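Local coordinates for protein phosphinothricin N-acetyltransferase (Brucella ovis, PDB 5DWM) that probably transfers an acetyl group from acetyl-CoA to an acceptor molecule, using the GNAT fold, at residues L108-R111 against E112-R116; E41-M45 against D46-K50. One frame throughout, in Å; residues are numbered along the deposited sequence.

Interaction 1. Residues L108-R111 against E112-R116; sequences LLLR and ELIAR
Glu112 enters the contact through its backbone: its N donates to Leu108 O at 3.3 Å, the longest of four i to i+4 bonds here. The CB of Glu112 lies 3.7 Å from the same Leu108 O; beyond the two segments the side chain rests on Leu63 and Ile12. Leu113 N makes a shorter bond, 2.9 Å to Leu109 O. Its side chain meets Leu110 loosely, methyl to methyl, with CD2 of Leu113 4.4 Å from Leu110 CD1, and both leucines pack on Asp92 of strand 89-96. These turns belong to helix 105-119, the connection of a beta-alpha-beta unit between the parallel strands 89-96 and 124-129. In this GNAT fold the helix lays its leucine-rich face on the sheet: Leu109 touches Ile96 and Leu110 touches Ile94, two residues seen to bind acetyl-CoA. Ile114 follows with the straightest bond of the series, N to Leu110 O, at an N-H...O angle of 169°. Its CG1, set beside its own backbone N (chi1 -68°), is thereby directed back along the helix, 3.1 Å from Leu110 O. From there CD1 of Ile114 reaches Leu110 CG at 4.0 Å, the two branched chains crossing at a slant. Ala115 N closes the set on Arg111 O, while its methyl stays beside that oxygen. Arg116 extends the ladder within its own segment, N to Glu112 O.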
loop_
_atom_site.group_PDB
_atom_site.type_symbol
_atom_site.label_atom_id
_atom_site.label_comp_id
_atom_site.label_asym_id
_atom_site.label_seq_id
_atom_site.Cartn_x
_atom_site.Cartn_y
_atom_site.Cartn_z
ATOM N N LEU A 108 19.563 -1.047 -16.010
ATOM C CA LEU A 108 20.787 -1.232 -15.232
ATOM C C LEU A 108 20.513 -1.084 -13.746
ATOM O O LEU A 108 21.002 -1.881 -12.936
ATOM C CB LEU A 108 21.858 -0.225 -15.653
ATOM C CG LEU A 108 22.498 -0.382 -17.016
ATOM C CD1 LEU A 108 23.477 0.774 -17.229
ATOM C CD2 LEU A 108 23.199 -1.742 -17.120
ATOM N N LEU A 109 19.722 -0.072 -13.374
ATOM C CA LEU A 109 19.421 0.171 -11.969
ATOM C C LEU A 109 18.598 -0.966 -11.387
ATOM O O LEU A 109 18.893 -1.459 -10.293
ATOM C CB LEU A 109 18.662 1.494 -11.818
ATOM C CG LEU A 109 19.532 2.744 -11.814
ATOM C CD1 LEU A 109 18.693 3.998 -11.997
ATOM C CD2 LEU A 109 20.333 2.825 -10.538
ATOM N N LEU A 110 17.544 -1.379 -12.096
ATOM C CA LEU A 110 16.631 -2.375 -11.542
ATOM C C LEU A 110 17.296 -3.742 -11.461
ATOM O O LEU A 110 17.090 -4.475 -10.487
ATOM C CB LEU A 110 15.335 -2.422 -12.355
ATOM C CG LEU A 110 14.214 -3.350 -11.884
ATOM C CD1 LEU A 110 13.869 -3.117 -10.409
ATOM C CD2 LEU A 110 12.980 -3.166 -12.762
ATOM N N ARG A 111 18.119 -4.093 -12.456
ATOM C CA ARG A 111 18.852 -5.350 -12.365
ATOM C C ARG A 111 19.700 -5.397 -11.100
ATOM O O ARG A 111 19.702 -6.405 -10.378
ATOM C CB ARG A 111 19.709 -5.565 -13.612
ATOM C CG ARG A 111 20.579 -6.801 -13.515
ATOM C CD ARG A 111 21.076 -7.257 -14.874
ATOM N NE ARG A 111 19.974 -7.659 -15.742
ATOM C CZ ARG A 111 19.652 -7.045 -16.874
ATOM N NH1 ARG A 111 20.359 -6.000 -17.289
ATOM N NH2 ARG A 111 18.631 -7.483 -17.600
ATOM N N GLU A 112 20.411 -4.308 -10.795
ATOM C CA GLU A 112 21.259 -4.315 -9.607
ATOM C C GLU A 112 20.425 -4.266 -8.331
ATOM O O GLU A 112 20.773 -4.911 -7.332
ATOM C CB GLU A 112 22.285 -3.180 -9.673
ATOM C CG GLU A 112 23.280 -3.145 -8.512
ATOM C CD GLU A 112 24.134 -4.400 -8.402
ATOM O OE1 GLU A 112 24.638 -4.684 -7.290
ATOM O OE2 GLU A 112 24.301 -5.103 -9.420
ATOM N N LEU A 113 19.307 -3.525 -8.347
ATOM C CA LEU A 113 18.429 -3.495 -7.182
ATOM C C LEU A 113 17.870 -4.882 -6.883
ATOM O O LEU A 113 17.828 -5.305 -5.720
ATOM C CB LEU A 113 17.296 -2.497 -7.408
ATOM C CG LEU A 113 16.473 -2.177 -6.163
ATOM C CD1 LEU A 113 17.257 -1.304 -5.205
ATOM C CD2 LEU A 113 15.166 -1.505 -6.538
ATOM N N ILE A 114 17.447 -5.608 -7.929
ATOM C CA ILE A 114 16.986 -6.986 -7.761
ATOM C C ILE A 114 18.066 -7.832 -7.105
ATOM O O ILE A 114 17.791 -8.617 -6.188
ATOM C CB ILE A 114 16.542 -7.576 -9.116
ATOM C CG1 ILE A 114 15.272 -6.887 -9.627
ATOM C CG2 ILE A 114 16.349 -9.089 -9.018
ATOM C CD1 ILE A 114 14.951 -7.228 -11.081
ATOM N N ALA A 115 19.314 -7.690 -7.567
ATOM C CA ALA A 115 20.417 -8.446 -6.974
ATOM C C ALA A 115 20.596 -8.116 -5.494
ATOM O O ALA A 115 20.769 -9.019 -4.669
ATOM C CB ALA A 115 21.720 -8.209 -7.748
ATOM N N ARG A 116 20.552 -6.828 -5.134
ATOM C CA ARG A 116 20.766 -6.452 -3.741
ATOM C C ARG A 116 19.613 -6.920 -2.857
ATOM O O ARG A 116 19.840 -7.410 -1.743
ATOM C CB ARG A 116 20.976 -4.940 -3.636
ATOM C CG ARG A 116 22.253 -4.431 -4.318
ATOM C CD ARG A 116 23.491 -4.779 -3.507
ATOM N NE ARG A 116 23.454 -4.174 -2.179
ATOM C CZ ARG A 116 23.898 -2.954 -1.895
ATOM N NH1 ARG A 116 24.430 -2.202 -2.849
ATOM N NH2 ARG A 116 23.819 -2.490 -0.657
#

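Interaction 2. Residues E41-M45 against D46-K50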
loop_
_atom_site.group_PDB
_atom_site.type_symbol
_atom_site.label_atom_id
_atom_site.label_comp_id
_atom_site.label_asym_id
_atom_site.label_seq_id
_atom_site.Cartn_x
_atom_site.Cartn_y
_atom_site.Cartn_z
ATOM N N GLU A 41 3.691 18.667 -4.998
ATOM C CA GLU A 41 4.689 19.682 -4.701
ATOM C C GLU A 41 6.039 19.011 -4.507
ATOM O O GLU A 41 6.161 18.147 -3.622
ATOM C CB GLU A 41 4.282 20.412 -3.430
ATOM C CG GLU A 41 5.239 21.468 -2.950
ATOM C CD GLU A 41 4.790 22.073 -1.637
ATOM O OE1 GLU A 41 3.564 22.183 -1.426
ATOM O OE2 GLU A 41 5.660 22.422 -0.813
ATOM N N PRO A 42 7.057 19.348 -5.300
ATOM C CA PRO A 42 8.367 18.708 -5.163
ATOM C C PRO A 42 8.923 18.886 -3.763
ATOM O O PRO A 42 8.914 20.002 -3.218
ATOM C CB PRO A 42 9.227 19.459 -6.192
ATOM C CG PRO A 42 8.260 19.924 -7.214
ATOM C CD PRO A 42 7.002 20.268 -6.449
ATOM N N PRO A 43 9.386 17.802 -3.136
ATOM C CA PRO A 43 10.047 17.923 -1.830
ATOM C C PRO A 43 11.337 18.727 -1.929
ATOM O O PRO A 43 11.984 18.799 -2.974
ATOM C CB PRO A 43 10.348 16.468 -1.442
ATOM C CG PRO A 43 9.427 15.637 -2.292
ATOM C CD PRO A 43 9.263 16.401 -3.574
ATOM N N THR A 44 11.713 19.336 -0.808
ATOM C CA THR A 44 13.009 19.989 -0.729
ATOM C C THR A 44 14.128 18.944 -0.669
ATOM O O THR A 44 13.907 17.758 -0.389
ATOM C CB THR A 44 13.106 20.827 0.549
ATOM O OG1 THR A 44 12.863 19.976 1.683
ATOM C CG2 THR A 44 12.084 21.984 0.534
ATOM N N MET A 45 15.358 19.410 -0.899
ATOM C CA MET A 45 16.512 18.557 -0.651
ATOM C C MET A 45 16.544 18.093 0.801
ATOM O O MET A 45 16.910 16.942 1.083
ATOM C CB MET A 45 17.784 19.316 -1.013
ATOM C CG MET A 45 18.999 18.448 -1.139
ATOM S SD MET A 45 20.430 19.420 -1.633
ATOM C CE MET A 45 19.752 20.402 -2.967
ATOM N N ASP A 46 16.160 18.972 1.736
ATOM C CA ASP A 46 16.142 18.603 3.149
ATOM C C ASP A 46 15.239 17.405 3.377
ATOM O O ASP A 46 15.609 16.453 4.075
ATOM C CB ASP A 46 15.659 19.788 3.986
ATOM C CG ASP A 46 16.376 21.085 3.637
ATOM O OD1 ASP A 46 17.190 21.568 4.459
ATOM O OD2 ASP A 46 16.119 21.620 2.540
ATOM N N GLU A 47 14.040 17.443 2.791
ATOM C CA GLU A 47 13.086 16.348 2.933
ATOM C C GLU A 47 13.576 15.080 2.238
ATOM O O GLU A 47 13.443 13.976 2.786
ATOM C CB GLU A 47 11.717 16.799 2.401
ATOM C CG GLU A 47 10.674 15.700 2.273
ATOM C CD GLU A 47 10.263 15.076 3.594
ATOM O OE1 GLU A 47 10.478 15.691 4.664
ATOM O OE2 GLU A 47 9.718 13.956 3.549
ATOM N N MET A 48 14.179 15.215 1.049
ATOM C CA MET A 48 14.704 14.032 0.369
ATOM C C MET A 48 15.818 13.383 1.179
ATOM O O MET A 48 15.860 12.156 1.312
ATOM C CB MET A 48 15.175 14.372 -1.048
ATOM C CG MET A 48 14.030 14.799 -1.978
ATOM S SD MET A 48 12.836 13.473 -2.301
ATOM C CE MET A 48 13.789 12.403 -3.398
ATOM N N ALA A 49 16.704 14.190 1.766
ATOM C CA ALA A 49 17.766 13.623 2.596
ATOM C C ALA A 49 17.189 12.862 3.783
ATOM O O ALA A 49 17.697 11.798 4.157
ATOM C CB ALA A 49 18.695 14.735 3.083
ATOM N N LYS A 50 16.134 13.400 4.400
ATOM C CA LYS A 50 15.490 12.709 5.512
ATOM C C LYS A 50 14.891 11.384 5.062
ATOM O O LYS A 50 15.028 10.366 5.756
ATOM C CB LYS A 50 14.412 13.605 6.129
#
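Thr44 OG1 accepts a hydrogen bond from Glu47 N at 3.0 Å, with an N-H...O angle of 160°. The hydroxyl is brought there by a chi1 of 57°, which sets OG1 between the threonine's own N and carbonyl carbon and turns it over the start of the helix. Thr44 O is used as well, taking Met48 N at 2.9 Å, so one residue receives two successive amides through its side chain and its carbonyl. Met45 O continues the pattern by accepting from Ala49 N at 2.8 Å. Around the Thr44 hydroxyl pack CB of Asp46 and, 3.5 Å from OG1, CB of Glu47. Thr44 is thus the N-cap of helix 45-58, and its side-chain oxygen satisfies an amide of the first turn that has no preceding helical carbonyl to bond. The loop from helix 20-33 ends at this cap. Just before it, Pro43 CB points toward the first turn and lies 3.8 Å from Glu47 CG and 4.0 Å from Met48 SD. Pro43 CG is equally close to that sulfur, which sits against CB and CG of the ring, the two side chains crossing obliquely. In Met48, CG beside the backbone N and a turn at chi2 (-65°) place SD by the proline, while the terminal methyl leads away; Met48 CG also lies 3.4 Å from Thr44 O. Further out, the carboxylate of Glu47 forms a salt bridge with Arg51, one turn along. Helix 20-33 backs the junction, with Thr24 touching the buried Met48, and Thr28 and Leu32 touching Pro42.

How the interactions relate
Interactions 1 and 2 are separate local contacts on two helices of one GNAT domain, lying on opposite sides of the chain's centre. Their centres are 24 Å apart and their nearest atoms about 13 Å, so they do not meet. Residues 41-50 come first in the chain and start helix 45-58 at the surface; residues 108-116 form the middle of helix 105-119. The centre of interaction 2 lies about 17 Å from that of the chain, the centre of interaction 1 about 10 Å. Interaction 1 is the one beside the acetyl-CoA site: the side chains of Leu110 and Leu109 are each about 4 Å from those of the acetyl-CoA-binding residues Ile94 and Ile96, respectively. Interaction 2 is remote from that pocket.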